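Long-range contacts in mitochondrial association factor 1 (Toxoplasma gondii, PDB 6BXS), which is a macro-domain protein encoded at a parasite locus required for the direct manipulation of host mitochondria, its own share in this being unsettled: residues P173-D179 with H223-R228; Y186-M190 with L216-G220. All blocks are in the same frame, centred on the assembly; numbering follows the deposited sequence.

Followed from the N terminus, the chain leaves strand 166-170, runs through segment 173-179 and enters helix 179-202, whose early turns carry 186-190. It then forms helix 205-208 and strand 213-216, and between 216 and 228 it meets its own earlier course twice. Contact 2 joins 186-190 to 216-220; contact 1 joins 173-179 to 223-228, so the smaller closure lies within the larger one. Their centres are 12 Å apart and they touch: Pro173 CG is 4.0 Å from Tyr186 N, and Arg225 CG is 3.5 Å from Gly220 O. Contact 1 joins the loops following two strands of the central sheet, and contact 2 holds the second against helix 179-202.

Contact 1 (P173-D179 with H223-R228); sequences PFGNASD and HFRGRR
Segment 173-179 runs beside 223-228, which starts in a 3-10 segment and goes on as a turn; Phe174 pairs with Phe224 (CA-CA 5.1 Å) and Gly175 with Arg225 (CA-CA 4.5 Å). Phe174-Ala177 is a type I beta turn closed by Ala177 N to Phe174 O, Arg225-Arg228 a type II' turn closed by Arg228 N to Arg225 O (3.2 Å each). Gly226, at phi 62°, suits glycine, and a CB there would strike Asn176 OD1; one on Gly175 would strike Arg225 O, which instead accepts a CA-H...O contact from Gly175 CA (3.2 Å). Gly175 N donates to Phe224 O (2.9 Å), while Phe174, chi1 t, brings its ring beside the glycine turn, CZ 3.7 Å from Gly226 CA. Asn176 OD1, chi1 m, accepts from Arg227 N (2.7 Å). Arg228, chi1 and chi2 t, chi3 m, suits its place because its coplanar donors reach several acceptors: NE bonds Gly175 O, NH2 bonds Ala177 O and, as a salt bridge, Asp179 OD1 (2.8 Å each); NH1 bonds Ser232 OG and, weakly, Asp179 OD1 (3.1 Å). Tyr182 adds a cation-pi contact. Arg225 NE donates to Arg228 O (3.2 Å). In macro domains such post-strand loops commonly line the ADP-ribose cleft. Ser178 N-caps helix 179-202, while Arg225 and Arg228 pack on helix 230-248 and Ala177 on helix 137-140.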
loop_
_atom_site.group_PDB
_atom_site.type_symbol
_atom_site.label_atom_id
_atom_site.label_comp_id
_atom_site.label_asym_id
_atom_site.label_seq_id
_atom_site.Cartn_x
_atom_site.Cartn_y
_atom_site.Cartn_z
ATOM N N PRO A 173 -4.926 -9.924 -3.535
ATOM C CA PRO A 173 -5.363 -11.256 -3.966
ATOM C C PRO A 173 -5.058 -11.522 -5.436
ATOM O O PRO A 173 -5.139 -10.605 -6.254
ATOM C CB PRO A 173 -6.872 -11.227 -3.719
ATOM C CG PRO A 173 -7.240 -9.794 -3.810
ATOM C CD PRO A 173 -6.068 -9.033 -3.265
ATOM N N PHE A 174 -4.707 -12.761 -5.762
ATOM C CA PHE A 174 -4.422 -13.135 -7.141
ATOM C C PHE A 174 -5.719 -13.144 -7.939
ATOM O O PHE A 174 -6.767 -13.542 -7.430
ATOM C CB PHE A 174 -3.735 -14.502 -7.203
ATOM C CG PHE A 174 -3.212 -14.853 -8.564
ATOM C CD1 PHE A 174 -2.151 -14.153 -9.116
ATOM C CD2 PHE A 174 -3.777 -15.888 -9.289
ATOM C CE1 PHE A 174 -1.667 -14.477 -10.371
ATOM C CE2 PHE A 174 -3.297 -16.216 -10.544
ATOM C CZ PHE A 174 -2.241 -15.510 -11.085
ATOM N N GLY A 175 -5.645 -12.705 -9.190
ATOM C CA GLY A 175 -6.836 -12.467 -9.985
ATOM C C GLY A 175 -7.645 -13.698 -10.344
ATOM O O GLY A 175 -8.853 -13.600 -10.561
ATOM N N ASN A 176 -6.996 -14.856 -10.409
ATOM C CA ASN A 176 -7.688 -16.084 -10.796
ATOM C C ASN A 176 -8.575 -16.623 -9.676
ATOM O O ASN A 176 -9.339 -17.566 -9.881
ATOM C CB ASN A 176 -6.684 -17.154 -11.225
ATOM C CG ASN A 176 -6.063 -16.859 -12.576
ATOM O OD1 ASN A 176 -6.256 -15.781 -13.140
ATOM N ND2 ASN A 176 -5.308 -17.818 -13.103
ATOM N N ALA A 177 -8.464 -16.032 -8.489
ATOM C CA ALA A 177 -9.401 -16.328 -7.410
ATOM C C ALA A 177 -10.813 -16.002 -7.881
ATOM O O ALA A 177 -11.010 -15.061 -8.648
ATOM C CB ALA A 177 -9.056 -15.534 -6.158
ATOM N N SER A 178 -11.790 -16.785 -7.435
ATOM C CA SER A 178 -13.177 -16.563 -7.826
ATOM C C SER A 178 -13.638 -15.191 -7.338
ATOM O O SER A 178 -13.089 -14.655 -6.375
ATOM C CB SER A 178 -14.080 -17.664 -7.268
ATOM O OG SER A 178 -14.095 -17.643 -5.852
ATOM N N ASP A 179 -14.636 -14.627 -8.013
ATOM C CA ASP A 179 -15.108 -13.277 -7.716
ATOM C C ASP A 179 -15.454 -13.097 -6.243
ATOM O O ASP A 179 -15.083 -12.099 -5.628
ATOM C CB ASP A 179 -16.329 -12.939 -8.574
ATOM C CG ASP A 179 -15.999 -12.837 -10.051
ATOM O OD1 ASP A 179 -14.800 -12.823 -10.400
ATOM O OD2 ASP A 179 -16.943 -12.760 -10.866
ATOM N N HIS A 223 1.384 -8.306 -12.538
ATOM C CA HIS A 223 1.691 -9.731 -12.464
ATOM C C HIS A 223 0.650 -10.507 -11.655
ATOM O O HIS A 223 0.498 -11.717 -11.825
ATOM C CB HIS A 223 3.078 -9.941 -11.853
ATOM C CG HIS A 223 4.150 -9.107 -12.485
ATOM N ND1 HIS A 223 4.336 -7.777 -12.178
ATOM C CD2 HIS A 223 5.092 -9.415 -13.410
ATOM C CE1 HIS A 223 5.346 -7.300 -12.884
ATOM N NE2 HIS A 223 5.822 -8.273 -13.640
ATOM N N PHE A 224 -0.068 -9.806 -10.782
ATOM C CA PHE A 224 -1.023 -10.445 -9.882
ATOM C C PHE A 224 -2.389 -10.634 -10.538
ATOM O O PHE A 224 -3.319 -11.142 -9.912
ATOM C CB PHE A 224 -1.166 -9.619 -8.601
ATOM C CG PHE A 224 0.136 -9.386 -7.883
ATOM C CD1 PHE A 224 0.590 -10.285 -6.933
ATOM C CD2 PHE A 224 0.910 -8.271 -8.163
ATOM C CE1 PHE A 224 1.789 -10.077 -6.274
ATOM C CE2 PHE A 224 2.109 -8.058 -7.506
ATOM C CZ PHE A 224 2.548 -8.961 -6.561
ATOM N N ARG A 225 -2.497 -10.240 -11.806
ATOM C CA ARG A 225 -3.774 -10.256 -12.517
ATOM C C ARG A 225 -4.229 -11.647 -12.929
ATOM O O ARG A 225 -5.406 -11.980 -12.810
ATOM C CB ARG A 225 -3.691 -9.387 -13.772
ATOM C CG ARG A 225 -4.405 -8.066 -13.659
ATOM C CD ARG A 225 -4.328 -7.304 -14.964
ATOM N NE ARG A 225 -5.050 -7.996 -16.028
ATOM C CZ ARG A 225 -4.876 -7.768 -17.326
ATOM N NH1 ARG A 225 -3.995 -6.865 -17.738
ATOM N NH2 ARG A 225 -5.582 -8.450 -18.216
ATOM N N GLY A 226 -3.305 -12.454 -13.434
ATOM C CA GLY A 226 -3.671 -13.729 -14.019
ATOM C C GLY A 226 -4.577 -13.526 -15.222
ATOM O O GLY A 226 -4.237 -12.783 -16.143
ATOM N N ARG A 227 -5.737 -14.177 -15.207
ATOM C CA ARG A 227 -6.698 -14.082 -16.306
ATOM C C ARG A 227 -7.762 -13.008 -16.077
ATOM O O ARG A 227 -8.579 -12.741 -16.959
ATOM C CB ARG A 227 -7.388 -15.433 -16.520
ATOM C CG ARG A 227 -6.602 -16.409 -17.378
ATOM C CD ARG A 227 -7.435 -17.633 -17.747
ATOM N NE ARG A 227 -7.529 -18.599 -16.654
ATOM C CZ ARG A 227 -8.456 -18.579 -15.697
ATOM N NH1 ARG A 227 -8.446 -19.510 -14.752
ATOM N NH2 ARG A 227 -9.391 -17.638 -15.676
ATOM N N ARG A 228 -7.750 -12.390 -14.899
ATOM C CA ARG A 228 -8.815 -11.469 -14.510
ATOM C C ARG A 228 -8.810 -10.178 -15.326
ATOM O O ARG A 228 -7.755 -9.614 -15.616
ATOM C CB ARG A 228 -8.704 -11.136 -13.019
ATOM C CG ARG A 228 -9.796 -10.211 -12.514
ATOM C CD ARG A 228 -9.807 -10.121 -10.995
ATOM N NE ARG A 228 -10.376 -11.316 -10.378
ATOM C CZ ARG A 228 -11.679 -11.574 -10.299
ATOM N NH1 ARG A 228 -12.564 -10.722 -10.803
ATOM N NH2 ARG A 228 -12.100 -12.687 -9.718
#

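Contact 2 (Y186-M190 with L216-G220); sequences YKATM and LPLLG
One face of a helix, 186-190, looks onto an extended, irregular segment, 216-220, that continues from strand 213-216; the closest CA atoms, Tyr186 and Leu219, are 8.4 Å apart, so side chains bridge the gap. Leu219, chi1 m and chi2 t, is the main bump: its CB lies 3.9 Å from Tyr186 CZ, and its CD1 sits in the corner formed by Thr189 CG2 (4.3 Å) and Met190 CE (4.4 Å). Tyr186, chi1 -148°, reaches across beside it, and its OH donates to Leu219 O (2.5 Å), so an aromatic residue fills the space while its hydroxyl satisfies a buried carbonyl. Flexible Met190, chi1 t and chi2 and chi3 p, curls its thioether to bring SD 4.5 Å from Leu216 CD1. With chi1 m, Thr189 bonds Ala185 O through OG1 and presents CG2 to Leu219. At phi 87°, psi -5°, a CB on Gly220 would jam against Leu219 O, so glycine fits. Such packing of a helix against the loop after a sheet strand belongs to the alpha/beta sandwich of a macro domain.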
loop_
_atom_site.group_PDB
_atom_site.type_symbol
_atom_site.label_atom_id
_atom_site.label_comp_id
_atom_site.label_asym_id
_atom_site.label_seq_id
_atom_site.Cartn_x
_atom_site.Cartn_y
_atom_site.Cartn_z
ATOM N N TYR A 186 -10.047 -8.467 -1.361
ATOM C CA TYR A 186 -9.694 -7.110 -1.769
ATOM C C TYR A 186 -10.171 -6.087 -0.739
ATOM O O TYR A 186 -9.454 -5.141 -0.411
ATOM C CB TYR A 186 -10.294 -6.785 -3.142
ATOM C CG TYR A 186 -9.450 -5.843 -3.979
ATOM C CD1 TYR A 186 -9.290 -4.508 -3.623
ATOM C CD2 TYR A 186 -8.818 -6.289 -5.132
ATOM C CE1 TYR A 186 -8.518 -3.648 -4.392
ATOM C CE2 TYR A 186 -8.047 -5.438 -5.904
ATOM C CZ TYR A 186 -7.902 -4.120 -5.532
ATOM O OH TYR A 186 -7.135 -3.276 -6.305
ATOM N N LYS A 187 -11.387 -6.276 -0.236
ATOM C CA LYS A 187 -11.933 -5.395 0.791
ATOM C C LYS A 187 -11.134 -5.511 2.084
ATOM O O LYS A 187 -10.841 -4.509 2.735
ATOM C CB LYS A 187 -13.402 -5.723 1.057
ATOM C CG LYS A 187 -14.317 -5.459 -0.123
ATOM C CD LYS A 187 -15.678 -6.096 0.092
ATOM C CE LYS A 187 -16.569 -5.933 -1.124
ATOM N NZ LYS A 187 -17.641 -6.958 -1.187
ATOM N N ALA A 188 -10.798 -6.745 2.449
ATOM C CA ALA A 188 -9.976 -7.015 3.625
ATOM C C ALA A 188 -8.627 -6.317 3.514
ATOM O O ALA A 188 -8.095 -5.805 4.498
ATOM C CB ALA A 188 -9.780 -8.514 3.794
ATOM N N THR A 189 -8.078 -6.305 2.303
ATOM C CA THR A 189 -6.790 -5.671 2.048
ATOM C C THR A 189 -6.879 -4.153 2.220
ATOM O O THR A 189 -6.013 -3.538 2.843
ATOM C CB THR A 189 -6.280 -5.996 0.630
ATOM O OG1 THR A 189 -6.147 -7.415 0.482
ATOM C CG2 THR A 189 -4.929 -5.340 0.373
ATOM N N MET A 190 -7.924 -3.549 1.662
ATOM C CA MET A 190 -8.103 -2.103 1.767
ATOM C C MET A 190 -8.363 -1.695 3.213
ATOM O O MET A 190 -7.905 -0.642 3.654
ATOM C CB MET A 190 -9.248 -1.630 0.872
ATOM C CG MET A 190 -9.293 -0.117 0.680
ATOM S SD MET A 190 -7.790 0.549 -0.069
ATOM C CE MET A 190 -7.845 -0.219 -1.687
ATOM N N LEU A 216 -1.598 5.114 -3.581
ATOM C CA LEU A 216 -1.931 3.723 -3.878
ATOM C C LEU A 216 -1.725 3.363 -5.346
ATOM O O LEU A 216 -2.008 4.173 -6.229
ATOM C CB LEU A 216 -3.390 3.443 -3.507
ATOM C CG LEU A 216 -3.790 3.681 -2.053
ATOM C CD1 LEU A 216 -5.300 3.758 -1.917
ATOM C CD2 LEU A 216 -3.234 2.578 -1.183
ATOM N N PRO A 217 -1.234 2.142 -5.614
ATOM C CA PRO A 217 -1.344 1.603 -6.969
ATOM C C PRO A 217 -2.702 0.939 -7.147
ATOM O O PRO A 217 -3.464 0.874 -6.180
ATOM C CB PRO A 217 -0.214 0.577 -7.025
ATOM C CG PRO A 217 -0.154 0.059 -5.630
ATOM C CD PRO A 217 -0.466 1.239 -4.736
ATOM N N LEU A 218 -3.010 0.461 -8.347
ATOM C CA LEU A 218 -4.164 -0.409 -8.522
ATOM C C LEU A 218 -3.757 -1.817 -8.109
ATOM O O LEU A 218 -3.138 -2.548 -8.883
ATOM C CB LEU A 218 -4.668 -0.391 -9.963
ATOM C CG LEU A 218 -5.874 -1.298 -10.229
ATOM C CD1 LEU A 218 -7.137 -0.733 -9.588
ATOM C CD2 LEU A 218 -6.064 -1.510 -11.722
ATOM N N LEU A 219 -4.096 -2.185 -6.878
ATOM C CA LEU A 219 -3.691 -3.468 -6.320
ATOM C C LEU A 219 -4.278 -4.632 -7.110
ATOM O O LEU A 219 -5.406 -4.563 -7.596
ATOM C CB LEU A 219 -4.110 -3.556 -4.853
ATOM C CG LEU A 219 -3.356 -2.605 -3.923
ATOM C CD1 LEU A 219 -4.108 -2.419 -2.617
ATOM C CD2 LEU A 219 -1.951 -3.122 -3.660
ATOM N N GLY A 220 -3.496 -5.698 -7.242
ATOM C CA GLY A 220 -3.927 -6.880 -7.965
ATOM C C GLY A 220 -3.651 -6.793 -9.456
ATOM O O GLY A 220 -3.868 -7.760 -10.185
#